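Local coordinates for protein cytochrome P450 RhF (Acinetobacter radioresistens, PDB 6RO8) that probably oxidises organic substrates as the heme domain of a self-sufficient P450 monooxygenase, and is associated with peroxygenase activity, at residues Cys85-Glu97 / Thr198-Gln210. Numbering follows the deposited sequence.
Sequences CNALEKLTPSCPE and TVNTWGRPTLEQQ
This contact belongs to the access lid of the P450 fold, where residues 87-95 of the B-C region meet the end of the F helix and the F-G loop. L91 N donates to T201 O at 2.9 Å, bent to 145° at the hydrogen. It is the one hydrogen bond that crosses directly between 85-97 and 198-210, and it spends a carbonyl from the last turn of helix 187-202.

T201 also turns its methyl into the loop. T201 CG2, anti to the backbone N, comes 3.5 Å from L88 O, with E89 O also close by. The same methyl sits over the centre of the W202 ring, 3.4 Å above its plane, while T201 OG1 goes back to H197 O. At the edge of that indole, L88 CD2 reaches W202 CH2 at 3.6 Å. The rings of W202 and F420 meet edge-to-face, and L88 lies beside the histidine bound in the pocket, so this end of the contact borders the ligand site near the heme.

K90 packs against the same helix end through N200. With CG anti to the backbone N (chi1 179°), its methylenes run across N200 at about a right angle; K90 CG lies 3.1 Å from N200 O, K90 CE is near N200 OD1, and the bend at chi4 takes NZ back toward T92, where its bond to OG1 is weak. Further on, T92 CG2 touches G203 O at 3.8 Å, just where the helix ends, and R204 crosses that methyl before its guanidinium leaves for D32.

At the far end C95, the N-cap of helix 96-104, meets the start of helix 207-233. Q210 NE2 donates almost straight (171°) to P205 O, leaving Q210 OE1 3.4 Å from C95 CB.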
ATOM      1  N   CYS A  85      -5.708   5.334 -14.368  1.00 82.72           N
ATOM      2  CA  CYS A  85      -4.514   5.660 -15.148  1.00 71.82           C
ATOM      3  C   CYS A  85      -3.501   6.451 -14.332  1.00 76.27           C
ATOM      4  O   CYS A  85      -2.291   6.229 -14.457  1.00 83.54           O
ATOM      5  CB  CYS A  85      -4.906   6.410 -16.419  1.00 74.54           C
ATOM      6  SG  CYS A  85      -5.736   8.013 -16.195  1.00 88.53           S
ATOM      7  N   ASN A  86      -3.965   7.312 -13.442  1.00 76.90           N
ATOM      8  CA  ASN A  86      -3.062   8.100 -12.627  1.00 74.26           C
ATOM      9  C   ASN A  86      -2.618   7.394 -11.347  1.00 75.83           C
ATOM     10  O   ASN A  86      -1.895   8.007 -10.557  1.00 81.78           O
ATOM     11  CB  ASN A  86      -3.720   9.438 -12.269  1.00 76.15           C
ATOM     12  CG  ASN A  86      -4.949   9.261 -11.400  1.00 75.17           C
ATOM     13  OD1 ASN A  86      -5.586   8.197 -11.404  1.00 84.77           O
ATOM     14  ND2 ASN A  86      -5.272  10.281 -10.624  1.00 75.00           N
ATOM     15  N   ALA A  87      -2.998   6.128 -11.122  1.00 71.08           N
ATOM     16  CA  ALA A  87      -2.727   5.505  -9.826  1.00 71.97           C
ATOM     17  C   ALA A  87      -1.235   5.427  -9.517  1.00 73.67           C
ATOM     18  O   ALA A  87      -0.855   5.401  -8.340  1.00 74.40           O
ATOM     19  CB  ALA A  87      -3.355   4.109  -9.751  1.00 68.27           C
ATOM     20  N   LEU A  88      -0.377   5.383 -10.541  1.00 74.43           N
ATOM     21  CA  LEU A  88       1.067   5.352 -10.325  1.00 72.29           C
ATOM     22  C   LEU A  88       1.755   6.580 -10.907  1.00 75.12           C
ATOM     23  O   LEU A  88       2.988   6.610 -11.033  1.00 66.92           O
ATOM     24  CB  LEU A  88       1.675   4.080 -10.907  1.00 75.28           C
ATOM     25  CG  LEU A  88       1.167   2.749 -10.350  1.00 76.08           C
ATOM     26  CD1 LEU A  88       1.770   1.628 -11.177  1.00 76.84           C
ATOM     27  CD2 LEU A  88       1.476   2.571  -8.820  1.00 59.95           C
ATOM     28  N   GLU A  89       0.973   7.601 -11.234  1.00 76.53           N
ATOM     29  CA  GLU A  89       1.491   8.836 -11.789  1.00 69.08           C
ATOM     30  C   GLU A  89       2.261   9.634 -10.744  1.00 72.32           C
ATOM     31  O   GLU A  89       1.907   9.659  -9.565  1.00 70.68           O
ATOM     32  CB  GLU A  89       0.318   9.636 -12.334  1.00 77.07           C
ATOM     33  CG  GLU A  89       0.596  11.027 -12.867  1.00 81.44           C
ATOM     34  CD  GLU A  89      -0.699  11.713 -13.203  1.00 90.10           C
ATOM     35  OE1 GLU A  89      -1.248  12.410 -12.326  1.00 96.41           O
ATOM     36  OE2 GLU A  89      -1.196  11.509 -14.325  1.00 92.30           O
ATOM     37  N   LYS A  90       3.317  10.309 -11.188  1.00 75.09           N
ATOM     38  CA  LYS A  90       4.154  11.036 -10.249  1.00 74.17           C
ATOM     39  C   LYS A  90       3.414  12.269  -9.750  1.00 74.93           C
ATOM     40  O   LYS A  90       2.895  13.062 -10.534  1.00 73.41           O
ATOM     41  CB  LYS A  90       5.486  11.423 -10.886  1.00 62.30           C
ATOM     42  CG  LYS A  90       6.362  12.196  -9.912  1.00 69.41           C
ATOM     43  CD  LYS A  90       7.790  12.432 -10.389  1.00 73.97           C
ATOM     44  CE  LYS A  90       8.674  13.049  -9.282  1.00 78.72           C
ATOM     45  NZ  LYS A  90       8.410  14.476  -8.913  1.00 80.53           N
ATOM     46  N   LEU A  91       3.344  12.415  -8.432  1.00 77.08           N
ATOM     47  CA  LEU A  91       2.471  13.429  -7.861  1.00 79.95           C
ATOM     48  C   LEU A  91       2.930  14.827  -8.250  1.00 77.89           C
ATOM     49  O   LEU A  91       2.176  15.602  -8.847  1.00 74.00           O
ATOM     50  CB  LEU A  91       2.429  13.269  -6.348  1.00 80.72           C
ATOM     51  CG  LEU A  91       1.379  14.122  -5.670  1.00 77.84           C
ATOM     52  CD1 LEU A  91       0.001  13.629  -6.071  1.00 74.86           C
ATOM     53  CD2 LEU A  91       1.595  13.977  -4.193  1.00 80.61           C
ATOM     54  N   THR A  92       4.167  15.167  -7.915  1.00 80.22           N
ATOM     55  CA  THR A  92       4.655  16.496  -8.259  1.00 90.25           C
ATOM     56  C   THR A  92       5.551  16.430  -9.494  1.00 91.81           C
ATOM     57  O   THR A  92       6.341  15.484  -9.645  1.00 84.02           O
ATOM     58  CB  THR A  92       5.426  17.106  -7.087  1.00 93.70           C
ATOM     59  OG1 THR A  92       6.784  16.663  -7.117  1.00 99.58           O
ATOM     60  CG2 THR A  92       4.806  16.673  -5.761  1.00103.60           C
ATOM     61  N   PRO A  93       5.426  17.381 -10.418  1.00 95.34           N
ATOM     62  CA  PRO A  93       6.184  17.289 -11.675  1.00 95.68           C
ATOM     63  C   PRO A  93       7.680  17.161 -11.446  1.00 86.50           C
ATOM     64  O   PRO A  93       8.244  17.712 -10.494  1.00 82.42           O
ATOM     65  CB  PRO A  93       5.844  18.597 -12.394  1.00 88.03           C
ATOM     66  CG  PRO A  93       4.491  18.918 -11.916  1.00 90.61           C
ATOM     67  CD  PRO A  93       4.430  18.460 -10.462  1.00 87.81           C
ATOM     68  N   SER A  94       8.320  16.409 -12.333  1.00 78.04           N
ATOM     69  CA  SER A  94       9.747  16.188 -12.222  1.00 77.23           C
ATOM     70  C   SER A  94      10.485  17.436 -12.691  1.00 82.10           C
ATOM     71  O   SER A  94      10.100  18.061 -13.684  1.00 84.15           O
ATOM     72  CB  SER A  94      10.150  14.956 -13.035  1.00 86.10           C
ATOM     73  OG  SER A  94       9.165  13.928 -12.954  1.00 89.25           O
ATOM     74  N   CYS A  95      11.512  17.831 -11.953  1.00 82.57           N
ATOM     75  CA  CYS A  95      12.337  18.922 -12.425  1.00 84.83           C
ATOM     76  C   CYS A  95      13.116  18.458 -13.656  1.00 85.70           C
ATOM     77  O   CYS A  95      13.438  17.270 -13.782  1.00 80.81           O
ATOM     78  CB  CYS A  95      13.266  19.434 -11.307  1.00100.77           C
ATOM     79  SG  CYS A  95      12.647  21.007 -10.436  1.00131.91           S
ATOM     80  N   PRO A  96      13.385  19.354 -14.605  1.00 78.34           N
ATOM     81  CA  PRO A  96      13.877  18.922 -15.926  1.00 84.66           C
ATOM     82  C   PRO A  96      15.145  18.090 -15.902  1.00 91.10           C
ATOM     83  O   PRO A  96      15.363  17.260 -16.798  1.00 83.81           O
ATOM     84  CB  PRO A  96      14.132  20.257 -16.650  1.00 78.71           C
ATOM     85  CG  PRO A  96      13.234  21.212 -16.045  1.00 77.64           C
ATOM     86  CD  PRO A  96      13.133  20.797 -14.554  1.00 77.78           C
ATOM     87  N   GLU A  97      16.025  18.338 -14.934  1.00 94.03           N
ATOM     88  CA  GLU A  97      17.245  17.548 -14.853  1.00 91.78           C
ATOM     89  C   GLU A  97      16.958  16.140 -14.323  1.00 93.55           C
ATOM     90  O   GLU A  97      17.705  15.197 -14.611  1.00 93.73           O
ATOM     91  CB  GLU A  97      18.284  18.280 -13.999  1.00 87.99           C
ATOM     92  CG  GLU A  97      18.754  19.614 -14.571  1.00100.60           C
ATOM     93  CD  GLU A  97      19.607  19.488 -15.843  1.00119.86           C
ATOM     94  OE1 GLU A  97      19.743  20.493 -16.588  1.00125.40           O
ATOM     95  OE2 GLU A  97      20.149  18.388 -16.095  1.00123.84           O
ATOM     96  N   THR A 198       8.670   5.091  -4.177  1.00 75.87           N
ATOM     97  CA  THR A 198       7.487   5.639  -3.514  1.00 74.90           C
ATOM     98  C   THR A 198       7.611   7.142  -3.278  1.00 74.86           C
ATOM     99  O   THR A 198       6.659   7.887  -3.541  1.00 79.83           O
ATOM    100  CB  THR A 198       7.203   4.921  -2.191  1.00 74.59           C
ATOM    101  OG1 THR A 198       8.180   5.309  -1.224  1.00 96.75           O
ATOM    102  CG2 THR A 198       7.211   3.387  -2.359  1.00 67.13           C
ATOM    103  N   VAL A 199       8.762   7.601  -2.780  1.00 69.13           N
ATOM    104  CA  VAL A 199       9.005   9.037  -2.632  1.00 74.28           C
ATOM    105  C   VAL A 199       8.854   9.763  -3.968  1.00 75.92           C
ATOM    106  O   VAL A 199       8.278  10.856  -4.039  1.00 71.01           O
ATOM    107  CB  VAL A 199      10.403   9.277  -2.041  1.00 74.56           C
ATOM    108  CG1 VAL A 199      10.681  10.757  -2.013  1.00 76.38           C
ATOM    109  CG2 VAL A 199      10.500   8.652  -0.677  1.00 80.41           C
ATOM    110  N   ASN A 200       9.412   9.198  -5.035  1.00 73.37           N
ATOM    111  CA  ASN A 200       9.254   9.804  -6.354  1.00 82.31           C
ATOM    112  C   ASN A 200       7.781   9.933  -6.728  1.00 77.80           C
ATOM    113  O   ASN A 200       7.353  10.958  -7.277  1.00 69.38           O
ATOM    114  CB  ASN A 200       9.986   8.971  -7.405  1.00 87.79           C
ATOM    115  CG  ASN A 200      10.136   9.700  -8.715  1.00 95.89           C
ATOM    116  OD1 ASN A 200      10.663  10.811  -8.751  1.00 89.77           O
ATOM    117  ND2 ASN A 200       9.673   9.080  -9.806  1.00 96.11           N
ATOM    118  N   THR A 201       6.989   8.889  -6.443  1.00 70.29           N
ATOM    119  CA  THR A 201       5.614   8.828  -6.933  1.00 72.74           C
ATOM    120  C   THR A 201       4.639   9.553  -6.012  1.00 74.09           C
ATOM    121  O   THR A 201       3.827  10.366  -6.472  1.00 73.95           O
ATOM    122  CB  THR A 201       5.195   7.375  -7.086  1.00 75.51           C
ATOM    123  OG1 THR A 201       6.177   6.674  -7.858  1.00 79.89           O
ATOM    124  CG2 THR A 201       3.822   7.260  -7.749  1.00 75.76           C
ATOM    125  N   TRP A 202       4.701   9.264  -4.712  1.00 72.28           N
ATOM    126  CA  TRP A 202       3.697   9.731  -3.764  1.00 69.98           C
ATOM    127  C   TRP A 202       4.228  10.764  -2.787  1.00 67.89           C
ATOM    128  O   TRP A 202       3.472  11.230  -1.928  1.00 68.77           O
ATOM    129  CB  TRP A 202       3.107   8.547  -2.989  1.00 60.16           C
ATOM    130  CG  TRP A 202       2.309   7.640  -3.871  1.00 66.94           C
ATOM    131  CD1 TRP A 202       1.012   7.813  -4.276  1.00 69.20           C
ATOM    132  CD2 TRP A 202       2.754   6.423  -4.476  1.00 64.95           C
ATOM    133  NE1 TRP A 202       0.621   6.768  -5.084  1.00 63.89           N
ATOM    134  CE2 TRP A 202       1.671   5.903  -5.223  1.00 62.31           C
ATOM    135  CE3 TRP A 202       3.959   5.717  -4.454  1.00 63.00           C
ATOM    136  CZ2 TRP A 202       1.764   4.718  -5.939  1.00 67.72           C
ATOM    137  CZ3 TRP A 202       4.053   4.543  -5.171  1.00 62.81           C
ATOM    138  CH2 TRP A 202       2.959   4.050  -5.901  1.00 71.85           C
ATOM    139  N   GLY A 203       5.504  11.133  -2.884  1.00 63.94           N
ATOM    140  CA  GLY A 203       6.103  12.091  -1.985  1.00 67.62           C
ATOM    141  C   GLY A 203       6.366  13.423  -2.665  1.00 76.78           C
ATOM    142  O   GLY A 203       6.022  13.665  -3.818  1.00 81.23           O
ATOM    143  N   ARG A 204       6.989  14.306  -1.896  1.00 86.93           N
ATOM    144  CA  ARG A 204       7.383  15.636  -2.358  1.00 81.55           C
ATOM    145  C   ARG A 204       8.871  15.775  -2.059  1.00 78.72           C
ATOM    146  O   ARG A 204       9.266  16.486  -1.127  1.00 75.65           O
ATOM    147  CB  ARG A 204       6.551  16.723  -1.673  1.00 71.99           C
ATOM    148  CG  ARG A 204       6.637  18.099  -2.269  1.00 82.89           C
ATOM    149  CD  ARG A 204       5.789  19.086  -1.448  1.00105.03           C
ATOM    150  NE  ARG A 204       4.361  19.039  -1.796  1.00117.52           N
ATOM    151  CZ  ARG A 204       3.387  19.660  -1.122  1.00113.20           C
ATOM    152  NH1 ARG A 204       3.673  20.375  -0.039  1.00115.34           N
ATOM    153  NH2 ARG A 204       2.123  19.551  -1.525  1.00100.91           N
ATOM    154  N   PRO A 205       9.722  15.077  -2.821  1.00 76.85           N
ATOM    155  CA  PRO A 205      11.170  15.186  -2.611  1.00 80.45           C
ATOM    156  C   PRO A 205      11.642  16.629  -2.663  1.00 82.83           C
ATOM    157  O   PRO A 205      11.194  17.427  -3.495  1.00 76.18           O
ATOM    158  CB  PRO A 205      11.753  14.375  -3.772  1.00 78.74           C
ATOM    159  CG  PRO A 205      10.684  14.402  -4.799  1.00 72.02           C
ATOM    160  CD  PRO A 205       9.421  14.277  -4.020  1.00 74.69           C
ATOM    161  N   THR A 206      12.553  16.958  -1.755  1.00 85.70           N
ATOM    162  CA  THR A 206      13.146  18.282  -1.753  1.00 86.08           C
ATOM    163  C   THR A 206      14.061  18.437  -2.961  1.00 80.96           C
ATOM    164  O   THR A 206      14.358  17.482  -3.682  1.00 80.86           O
ATOM    165  CB  THR A 206      13.933  18.526  -0.462  1.00 91.62           C
ATOM    166  OG1 THR A 206      15.130  17.734  -0.470  1.00 95.80           O
ATOM    167  CG2 THR A 206      13.097  18.161   0.765  1.00 87.36           C
ATOM    168  N   LEU A 207      14.513  19.675  -3.165  1.00 87.54           N
ATOM    169  CA  LEU A 207      15.350  19.991  -4.316  1.00 92.41           C
ATOM    170  C   LEU A 207      16.599  19.117  -4.353  1.00 97.65           C
ATOM    171  O   LEU A 207      16.953  18.562  -5.398  1.00 94.18           O
ATOM    172  CB  LEU A 207      15.716  21.475  -4.280  1.00 92.67           C
ATOM    173  CG  LEU A 207      15.570  22.224  -5.610  1.00 94.34           C
ATOM    174  CD1 LEU A 207      14.308  21.790  -6.355  1.00 86.55           C
ATOM    175  CD2 LEU A 207      15.597  23.742  -5.411  1.00 99.22           C
ATOM    176  N   GLU A 208      17.244  18.944  -3.203  1.00113.48           N
ATOM    177  CA  GLU A 208      18.465  18.152  -3.125  1.00115.38           C
ATOM    178  C   GLU A 208      18.220  16.696  -3.505  1.00106.85           C
ATOM    179  O   GLU A 208      19.030  16.087  -4.218  1.00116.22           O
ATOM    180  CB  GLU A 208      19.054  18.259  -1.714  1.00128.16           C
ATOM    181  CG  GLU A 208      19.160  19.703  -1.171  1.00137.94           C
ATOM    182  CD  GLU A 208      17.827  20.263  -0.676  1.00143.56           C
ATOM    183  OE1 GLU A 208      17.791  21.433  -0.233  1.00147.26           O
ATOM    184  OE2 GLU A 208      16.815  19.534  -0.737  1.00143.09           O
ATOM    185  N   GLN A 209      17.095  16.126  -3.072  1.00 98.07           N
ATOM    186  CA  GLN A 209      16.865  14.701  -3.277  1.00 95.17           C
ATOM    187  C   GLN A 209      16.393  14.353  -4.675  1.00 90.07           C
ATOM    188  O   GLN A 209      16.575  13.210  -5.102  1.00 84.20           O
ATOM    189  CB  GLN A 209      15.813  14.186  -2.312  1.00 98.27           C
ATOM    190  CG  GLN A 209      15.921  14.710  -0.936  1.00108.63           C
ATOM    191  CD  GLN A 209      14.821  14.156  -0.093  1.00112.60           C
ATOM    192  OE1 GLN A 209      13.863  14.855   0.228  1.00114.30           O
ATOM    193  NE2 GLN A 209      14.922  12.872   0.236  1.00111.75           N
ATOM    194  N   GLN A 210      15.740  15.291  -5.367  1.00 94.19           N
ATOM    195  CA  GLN A 210      15.056  14.954  -6.613  1.00100.63           C
ATOM    196  C   GLN A 210      15.993  14.261  -7.596  1.00 95.22           C
ATOM    197  O   GLN A 210      15.603  13.294  -8.266  1.00 86.90           O
ATOM    198  CB  GLN A 210      14.443  16.214  -7.229  1.00108.86           C
ATOM    199  CG  GLN A 210      13.161  16.661  -6.526  1.00117.17           C
ATOM    200  CD  GLN A 210      12.696  18.045  -6.950  1.00130.98           C
ATOM    201  OE1 GLN A 210      13.108  18.558  -7.994  1.00139.52           O
ATOM    202  NE2 GLN A 210      11.848  18.668  -6.129  1.00132.07           N
TER
HETATM  203  O   HOH W   1      -1.552   6.704  -6.197  1.00 78.68           O